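Local coordinates for protein succinylglutamate desuccinylase/aspartoacylase (PDB 3LWU) that binds zinc and is probably a metal-dependent hydrolase of the succinylglutamate desuccinylase/aspartoacylase family, at residues V62-E66 against T108-F112; W120-Y124 against S169-A175. All blocks are in the same frame, centred on the assembly; numbering follows the deposited sequence.

Contact 1. Residues V62-E66 against T108-F112; sequences VHGAE and TLGRF. With ZN (zinc ion), chain C.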
# COMPACT_ATOMS: atom_id res chain seq x y z
N VAL A 62 -12.37 -11.63 -10.04
CA VAL A 62 -11.12 -11.23 -10.68
C VAL A 62 -10.58 -9.94 -10.09
O VAL A 62 -9.37 -9.73 -9.97
CB VAL A 62 -11.28 -11.11 -12.18
CG1 VAL A 62 -10.06 -10.44 -12.79
CG2 VAL A 62 -11.48 -12.51 -12.78
N HIS A 63 -11.50 -9.05 -9.76
CA HIS A 63 -11.19 -7.87 -8.95
C HIS A 63 -11.35 -8.34 -7.53
O HIS A 63 -12.43 -8.74 -7.15
CB HIS A 63 -12.16 -6.71 -9.29
CG HIS A 63 -11.80 -5.97 -10.54
ND1 HIS A 63 -12.73 -5.51 -11.44
CD2 HIS A 63 -10.59 -5.68 -11.08
CE1 HIS A 63 -12.12 -4.92 -12.45
NE2 HIS A 63 -10.82 -5.01 -12.26
N GLY A 64 -10.29 -8.31 -6.72
CA GLY A 64 -10.28 -9.06 -5.48
C GLY A 64 -11.19 -8.60 -4.37
O GLY A 64 -11.49 -9.38 -3.47
N ALA A 65 -11.61 -7.33 -4.40
CA ALA A 65 -12.54 -6.77 -3.43
C ALA A 65 -13.97 -7.16 -3.75
O ALA A 65 -14.87 -7.01 -2.92
CB ALA A 65 -12.44 -5.19 -3.41
N GLU A 66 -14.19 -7.61 -4.97
CA GLU A 66 -15.53 -7.84 -5.48
C GLU A 66 -15.96 -9.26 -5.18
O GLU A 66 -16.04 -10.11 -6.08
CB GLU A 66 -15.54 -7.50 -6.97
CG GLU A 66 -15.21 -6.03 -7.21
CD GLU A 66 -15.14 -5.61 -8.67
OE1 GLU A 66 -15.55 -6.41 -9.53
OE2 GLU A 66 -14.61 -4.48 -8.97
N THR A 108 -9.35 -4.65 0.69
CA THR A 108 -8.74 -5.49 -0.29
C THR A 108 -8.26 -4.63 -1.46
O THR A 108 -9.06 -4.05 -2.19
CB THR A 108 -9.71 -6.60 -0.76
OG1 THR A 108 -10.14 -7.34 0.40
CG2 THR A 108 -8.99 -7.58 -1.69
N LEU A 109 -6.94 -4.56 -1.62
CA LEU A 109 -6.36 -3.87 -2.75
C LEU A 109 -6.34 -4.86 -3.92
O LEU A 109 -5.29 -5.39 -4.31
CB LEU A 109 -4.97 -3.32 -2.37
CG LEU A 109 -4.26 -2.35 -3.36
CD1 LEU A 109 -4.99 -0.99 -3.42
CD2 LEU A 109 -2.77 -2.15 -2.89
N GLY A 110 -7.51 -5.10 -4.48
CA GLY A 110 -7.69 -6.20 -5.41
C GLY A 110 -7.89 -5.85 -6.85
O GLY A 110 -8.10 -6.73 -7.67
N ARG A 111 -7.85 -4.57 -7.17
CA ARG A 111 -8.23 -4.13 -8.50
C ARG A 111 -7.12 -4.26 -9.54
O ARG A 111 -7.38 -4.51 -10.74
CB ARG A 111 -8.70 -2.69 -8.43
CG ARG A 111 -9.20 -2.13 -9.74
CD ARG A 111 -9.64 -0.69 -9.53
NE ARG A 111 -10.23 -0.13 -10.73
CZ ARG A 111 -11.43 -0.47 -11.20
NH1 ARG A 111 -12.18 -1.36 -10.55
NH2 ARG A 111 -11.87 0.06 -12.34
N PHE A 112 -5.89 -4.06 -9.09
CA PHE A 112 -4.76 -4.04 -10.00
C PHE A 112 -3.53 -4.71 -9.42
O PHE A 112 -3.43 -4.93 -8.21
CB PHE A 112 -4.47 -2.59 -10.45
CG PHE A 112 -4.40 -1.59 -9.29
CD1 PHE A 112 -3.30 -1.54 -8.46
CD2 PHE A 112 -5.43 -0.68 -9.07
CE1 PHE A 112 -3.24 -0.62 -7.42
CE2 PHE A 112 -5.37 0.27 -8.05
CZ PHE A 112 -4.29 0.29 -7.22
ZN ZN C . -14.80 -5.62 -11.28
O HOH W 1 -10.81 -10.35 -1.10
O HOH W 2 -12.21 -3.34 -7.97
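His63, the first ligand of the HxxE zinc-binding motif of M14-like metallohydrolases, lies alongside Arg111; the motif sits in the loop after strand 56-60. Its CG sits anti to the carbonyl carbon (chi1 -79°), which brings ND1 to the zinc ion at 2.1 Å, while Asn119 takes the proton of NE2 and so fixes the ring's rotation. Arg111 runs its extended chain in the same direction: CG packs near His63 CD2 at 4.0 Å, and NH1 stands over one face of the imidazole, toward its rim, the two planes 25° apart. At Gly64 the backbones come together, its N-H giving an almost straight bond to Gly110 O (2.9 Å, 172° at the hydrogen), from above the carbonyl plane. A side chain on Gly110 would run into Gly64 CA and Ala65 N. Thr108 turns its methyl CG2 onto Gly64 O and the Ala65 CB rests near Thr108 O at 3.8 Å. A type I turn from His63 to Glu66 returns the chain to the metal, which His192 also binds. Glu66 holds the zinc unevenly, OE1 at 2.1 Å and OE2 at 2.6 Å; OE1 also accepts from Thr193 N, and a water donating to OE2 accepts from Arg111 NH1 at 3.3 Å.

Contact 2. Residues W120-Y124 against S169-A175; sequences WNREY and STGHRLA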
# COMPACT_ATOMS: atom_id res chain seq x y z
N TRP A 120 -6.47 -5.80 -13.44
CA TRP A 120 -6.53 -7.19 -13.78
C TRP A 120 -7.54 -7.42 -14.90
O TRP A 120 -7.36 -8.30 -15.72
CB TRP A 120 -6.97 -8.02 -12.59
CG TRP A 120 -6.09 -7.99 -11.36
CD1 TRP A 120 -6.47 -7.61 -10.10
CD2 TRP A 120 -4.72 -8.39 -11.26
NE1 TRP A 120 -5.42 -7.76 -9.22
CE2 TRP A 120 -4.33 -8.24 -9.91
CE3 TRP A 120 -3.77 -8.87 -12.18
CZ2 TRP A 120 -3.06 -8.53 -9.46
CZ3 TRP A 120 -2.48 -9.16 -11.72
CH2 TRP A 120 -2.16 -9.01 -10.37
N ASN A 121 -8.62 -6.63 -14.91
CA ASN A 121 -9.64 -6.76 -15.95
C ASN A 121 -9.33 -6.06 -17.26
O ASN A 121 -10.24 -5.91 -18.10
CB ASN A 121 -11.00 -6.31 -15.43
CG ASN A 121 -12.15 -6.94 -16.21
OD1 ASN A 121 -12.07 -8.08 -16.70
ND2 ASN A 121 -13.21 -6.18 -16.36
N ARG A 122 -8.08 -5.63 -17.46
CA ARG A 122 -7.64 -5.01 -18.71
C ARG A 122 -6.52 -5.86 -19.33
O ARG A 122 -5.82 -5.40 -20.19
CB ARG A 122 -7.08 -3.59 -18.48
CG ARG A 122 -8.06 -2.53 -17.92
CD ARG A 122 -8.85 -1.70 -18.97
NE ARG A 122 -10.18 -2.31 -19.15
CZ ARG A 122 -11.26 -2.07 -18.39
NH1 ARG A 122 -11.25 -1.18 -17.40
NH2 ARG A 122 -12.38 -2.73 -18.64
N GLU A 123 -6.38 -7.09 -18.89
CA GLU A 123 -5.26 -7.93 -19.22
C GLU A 123 -5.62 -9.05 -20.20
O GLU A 123 -4.78 -9.88 -20.49
CB GLU A 123 -4.73 -8.57 -17.91
CG GLU A 123 -3.97 -7.62 -16.95
CD GLU A 123 -2.56 -7.25 -17.46
OE1 GLU A 123 -2.44 -6.60 -18.50
OE2 GLU A 123 -1.55 -7.58 -16.83
N TYR A 124 -6.86 -9.10 -20.69
CA TYR A 124 -7.28 -10.20 -21.55
C TYR A 124 -6.68 -10.05 -22.95
O TYR A 124 -6.16 -8.98 -23.33
CB TYR A 124 -8.81 -10.36 -21.58
CG TYR A 124 -9.34 -10.89 -20.27
CD1 TYR A 124 -9.34 -12.24 -19.99
CD2 TYR A 124 -9.79 -10.02 -19.28
CE1 TYR A 124 -9.81 -12.72 -18.78
CE2 TYR A 124 -10.24 -10.50 -18.04
CZ TYR A 124 -10.24 -11.84 -17.81
OH TYR A 124 -10.71 -12.29 -16.63
N SER A 169 3.44 -11.11 -18.56
CA SER A 169 3.22 -10.57 -17.20
C SER A 169 2.38 -11.48 -16.31
O SER A 169 1.68 -12.36 -16.79
CB SER A 169 2.57 -9.18 -17.25
OG SER A 169 1.26 -9.29 -17.75
N THR A 170 2.44 -11.24 -15.00
CA THR A 170 1.67 -12.01 -14.02
C THR A 170 0.19 -11.89 -14.37
O THR A 170 -0.53 -12.88 -14.45
CB THR A 170 1.97 -11.46 -12.59
OG1 THR A 170 3.38 -11.55 -12.37
CG2 THR A 170 1.23 -12.16 -11.50
N GLY A 171 -0.24 -10.67 -14.64
CA GLY A 171 -1.66 -10.38 -14.97
C GLY A 171 -2.09 -10.99 -16.30
O GLY A 171 -3.16 -11.53 -16.39
N HIS A 172 -1.25 -10.94 -17.31
CA HIS A 172 -1.57 -11.59 -18.59
C HIS A 172 -1.66 -13.12 -18.42
O HIS A 172 -2.50 -13.79 -19.06
CB HIS A 172 -0.53 -11.24 -19.69
CG HIS A 172 -0.70 -9.88 -20.31
ND1 HIS A 172 0.37 -9.12 -20.76
CD2 HIS A 172 -1.82 -9.17 -20.63
CE1 HIS A 172 -0.08 -7.99 -21.27
NE2 HIS A 172 -1.40 -8.00 -21.22
N ARG A 173 -0.80 -13.71 -17.61
CA ARG A 173 -0.90 -15.16 -17.40
C ARG A 173 -2.21 -15.56 -16.73
O ARG A 173 -2.85 -16.52 -17.15
CB ARG A 173 0.26 -15.68 -16.57
CG ARG A 173 0.16 -17.16 -16.22
CD ARG A 173 1.46 -17.58 -15.50
NE ARG A 173 2.56 -17.66 -16.45
CZ ARG A 173 2.76 -18.67 -17.29
NH1 ARG A 173 1.96 -19.72 -17.34
NH2 ARG A 173 3.79 -18.62 -18.08
N LEU A 174 -2.58 -14.85 -15.68
CA LEU A 174 -3.89 -15.04 -15.06
C LEU A 174 -5.02 -14.95 -16.13
O LEU A 174 -5.82 -15.88 -16.28
CB LEU A 174 -4.12 -14.00 -13.96
CG LEU A 174 -5.57 -13.94 -13.42
CD1 LEU A 174 -5.93 -15.20 -12.67
CD2 LEU A 174 -5.75 -12.72 -12.58
N ALA A 175 -5.02 -13.85 -16.88
CA ALA A 175 -6.12 -13.52 -17.79
C ALA A 175 -6.22 -14.59 -18.87
O ALA A 175 -7.32 -15.10 -19.12
CB ALA A 175 -5.93 -12.14 -18.36
O HOH W 3 0.59 -6.51 -18.14
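Glu123 lays its carboxylate over one face of the His172 imidazole, the two side chains crossing at about a right angle with their planes 33° apart. The chain is bent at chi2 (-74°), which folds the acid back along the first turn of the helix and sets OE2 3.4 Å from Gly171 CA. A side chain on Gly171 would collide with that oxygen. Although Glu123 OE1 comes within 3.2 Å of His172 NE2, the angle is poor for a hydrogen bond; a water sits 2.7 Å from Glu123 OE2, placed to donate to it, and is also bonded to Ser169 OG. Ser169 is the N-cap of helix 170-182, its OG accepting from His172 N at 3.0 Å, so the carboxylate lies beside the helix's amino end, where the dipole would probably favour its negative charge. With Glu123 cut back to an alanine, the water beside Ser169 OG is likely to lose its carboxylate partner, and a gap would probably open beside Gly171 and the His172 ring. On the same glycine, Trp120 presents the edge of its six-membered ring, CZ3 to Gly171 CA 3.6 Å, with CE3 near the methyl CD2 of Leu174. One turn along, Ala175 CB sits over a face of the Tyr124 ring as a CH-pi contact, 4.0 Å from the centroid and 19° off the normal, while the phenol OH reaches Gln59 NE2.

In the fold
Both contacts are largely buried in the catalytic domain, with centres 13 Å apart, and they draw on the same long loop region between helices 97-100 and 131-138. Contact 1 joins that region to the zinc loop, so its chemistry is metal ligation, backbone bonding and a water beside Arg111, its exposed member. Contact 2 fastens a later piece of the region to the start of helix 170-182, through aromatic packing and a hydrated carboxylate near a helix cap. The two meet directly: Trp120 N probably bonds to Arg111 O at 3.1 Å, and Asn121 CB packs against His63 NE2 at 3.4 Å, so the 120-124 segment of contact 2 abuts a zinc ligand.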